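Local structure of lipase (Pelosinus fermentans, 5AH0) at residues G22-Y25 with T30-E33. The protein is a zinc-containing lipase of the alpha/beta-hydrolase superfamily that hydrolyses the polyester poly(butylene adipate-co-terephthalate). Numbering follows the deposited sequence.
Sequences GLKY and TDYE
Lys24 lies against the carboxylate of Asp31 through its methylene groups, while its ammonium stays short of a salt bridge. Two points along the lysine chain meet the two carboxylate oxygens in turn: Lys24 CG is 4.0 Å from Asp31 OD1, and Lys24 CE is 3.9 Å from Asp31 OD2. The two side chains run slantwise to each other. A bend at chi2 (60°) lets the rest of the lysine chain, nearly extended beyond it, pass beside the carboxylate, but NZ remains 4.6 Å from Asp31 OD2. At the root of the same side chain, Lys24 CB comes within 4.1 Å of the carbonyl O of Thr30, a loose touch in a contact that buries just 100 Å² in all.

Asp31 has its CG anti to the backbone N (chi1 -165°), which places the carboxylate alongside the lysine methylenes. It is the centre of an inverse gamma turn, marked by a weak hydrogen bond from Tyr32 N to Thr30 O at 3.1 Å, and it occupies the N-cap position of helix 32-38. Its strong partner is Arg17, which forms a salt bridge with OD1 and also touches the side chain of Lys24.

Around this partly exposed patch the neighbouring residues reach into the fold: Leu23 packs on helix 173-190, Tyr25 OH is hydrogen-bonded with His113 ND1 and Gly11 N, and Tyr32 OH with Leu368 O. The contact thus links the loop after strand 6-9 to the start of the following helix in the alpha/beta-hydrolase fold. With Arg17 as the direct counter-ion, Lys24 probably adds a longer-range electrostatic attraction to Asp31, alongside the methylene contacts.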
ATOM      1  N   GLY A  22       9.602  17.154  -6.564  1.00 53.52           N
ATOM      2  CA  GLY A  22       9.321  18.176  -5.586  1.00 53.61           C
ATOM      3  C   GLY A  22       8.474  17.710  -4.427  1.00 54.58           C
ATOM      4  O   GLY A  22       8.314  18.444  -3.462  1.00 63.72           O
ATOM      5  N   LEU A  23       7.913  16.510  -4.516  1.00 49.66           N
ATOM      6  CA  LEU A  23       7.118  15.954  -3.421  1.00 46.10           C
ATOM      7  C   LEU A  23       7.342  14.450  -3.286  1.00 48.30           C
ATOM      8  O   LEU A  23       6.916  13.667  -4.137  1.00 52.23           O
ATOM      9  CB  LEU A  23       5.626  16.236  -3.620  1.00 46.32           C
ATOM     10  CG  LEU A  23       4.770  16.082  -2.353  1.00 44.17           C
ATOM     11  CD1 LEU A  23       5.021  17.227  -1.388  1.00 45.26           C
ATOM     12  CD2 LEU A  23       3.309  15.975  -2.664  1.00 41.08           C
ATOM     13  N   LYS A  24       8.019  14.056  -2.215  1.00 44.55           N
ATOM     14  CA  LYS A  24       8.203  12.647  -1.890  1.00 44.67           C
ATOM     15  C   LYS A  24       6.934  12.093  -1.236  1.00 44.25           C
ATOM     16  O   LYS A  24       6.363  12.724  -0.338  1.00 46.00           O
ATOM     17  CB  LYS A  24       9.397  12.481  -0.950  1.00 47.50           C
ATOM     18  CG  LYS A  24      10.603  11.793  -1.541  1.00 52.63           C
ATOM     19  CD  LYS A  24      11.160  12.529  -2.728  1.00 54.85           C
ATOM     20  CE  LYS A  24      12.255  11.719  -3.351  1.00 57.57           C
ATOM     21  NZ  LYS A  24      12.763  12.391  -4.560  1.00 66.35           N
ATOM     22  N   TYR A  25       6.478  10.930  -1.681  1.00 39.63           N
ATOM     23  CA  TYR A  25       5.372  10.259  -1.011  1.00 37.73           C
ATOM     24  C   TYR A  25       5.699  10.040   0.462  1.00 37.54           C
ATOM     25  O   TYR A  25       4.853  10.226   1.332  1.00 37.88           O
ATOM     26  CB  TYR A  25       5.073   8.917  -1.667  1.00 36.30           C
ATOM     27  CG  TYR A  25       3.902   8.165  -1.063  1.00 38.70           C
ATOM     28  CD1 TYR A  25       4.066   7.350   0.054  1.00 37.08           C
ATOM     29  CD2 TYR A  25       2.641   8.228  -1.639  1.00 39.29           C
ATOM     30  CE1 TYR A  25       2.996   6.652   0.600  1.00 32.39           C
ATOM     31  CE2 TYR A  25       1.579   7.517  -1.110  1.00 37.09           C
ATOM     32  CZ  TYR A  25       1.764   6.731   0.005  1.00 34.69           C
ATOM     33  OH  TYR A  25       0.701   6.017   0.523  1.00 39.19           O
ATOM     34  N   THR A  30      10.247  16.720   2.703  1.00 45.33           N
ATOM     35  CA  THR A  30      11.393  16.087   3.364  1.00 50.38           C
ATOM     36  C   THR A  30      11.616  14.661   2.817  1.00 47.81           C
ATOM     37  O   THR A  30      10.671  13.893   2.645  1.00 47.38           O
ATOM     38  CB  THR A  30      11.188  16.044   4.893  1.00 54.43           C
ATOM     39  OG1 THR A  30      10.858  17.357   5.363  1.00 58.27           O
ATOM     40  CG2 THR A  30      12.443  15.559   5.608  1.00 53.81           C
ATOM     41  N   ASP A  31      12.856  14.286   2.554  1.00 47.89           N
ATOM     42  CA  ASP A  31      13.099  12.936   2.053  1.00 42.33           C
ATOM     43  C   ASP A  31      13.336  11.977   3.216  1.00 45.17           C
ATOM     44  O   ASP A  31      14.483  11.735   3.583  1.00 50.93           O
ATOM     45  CB  ASP A  31      14.298  12.905   1.103  1.00 43.45           C
ATOM     46  CG  ASP A  31      14.359  11.619   0.294  1.00 51.90           C
ATOM     47  OD1 ASP A  31      13.671  10.635   0.669  1.00 54.17           O
ATOM     48  OD2 ASP A  31      15.100  11.582  -0.708  1.00 54.74           O
ATOM     49  N   TYR A  32      12.260  11.428   3.782  1.00 46.36           N
ATOM     50  CA  TYR A  32      12.354  10.597   4.987  1.00 45.92           C
ATOM     51  C   TYR A  32      13.272   9.408   4.785  1.00 45.68           C
ATOM     52  O   TYR A  32      14.060   9.064   5.671  1.00 48.26           O
ATOM     53  CB  TYR A  32      10.976  10.102   5.439  1.00 43.98           C
ATOM     54  CG  TYR A  32      10.093  11.138   6.142  1.00 42.31           C
ATOM     55  CD1 TYR A  32      10.536  12.446   6.377  1.00 41.05           C
ATOM     56  CD2 TYR A  32       8.805  10.795   6.571  1.00 39.76           C
ATOM     57  CE1 TYR A  32       9.696  13.395   7.009  1.00 31.38           C
ATOM     58  CE2 TYR A  32       7.973  11.721   7.196  1.00 42.70           C
ATOM     59  CZ  TYR A  32       8.422  13.021   7.415  1.00 41.84           C
ATOM     60  OH  TYR A  32       7.577  13.916   8.040  1.00 39.54           O
ATOM     61  N   GLU A  33      13.170   8.774   3.625  1.00 44.04           N
ATOM     62  CA  GLU A  33      14.015   7.626   3.336  1.00 45.30           C
ATOM     63  C   GLU A  33      15.495   7.977   3.495  1.00 46.17           C
ATOM     64  O   GLU A  33      16.235   7.266   4.172  1.00 50.79           O
ATOM     65  CB  GLU A  33      13.764   7.095   1.926  1.00 45.93           C
ATOM     66  CG  GLU A  33      14.489   5.796   1.638  1.00 52.97           C
ATOM     67  CD  GLU A  33      15.157   5.794   0.275  1.00 60.04           C
ATOM     68  OE1 GLU A  33      14.486   5.436  -0.719  1.00 57.66           O
ATOM     69  OE2 GLU A  33      16.359   6.148   0.202  1.00 65.08           O
TER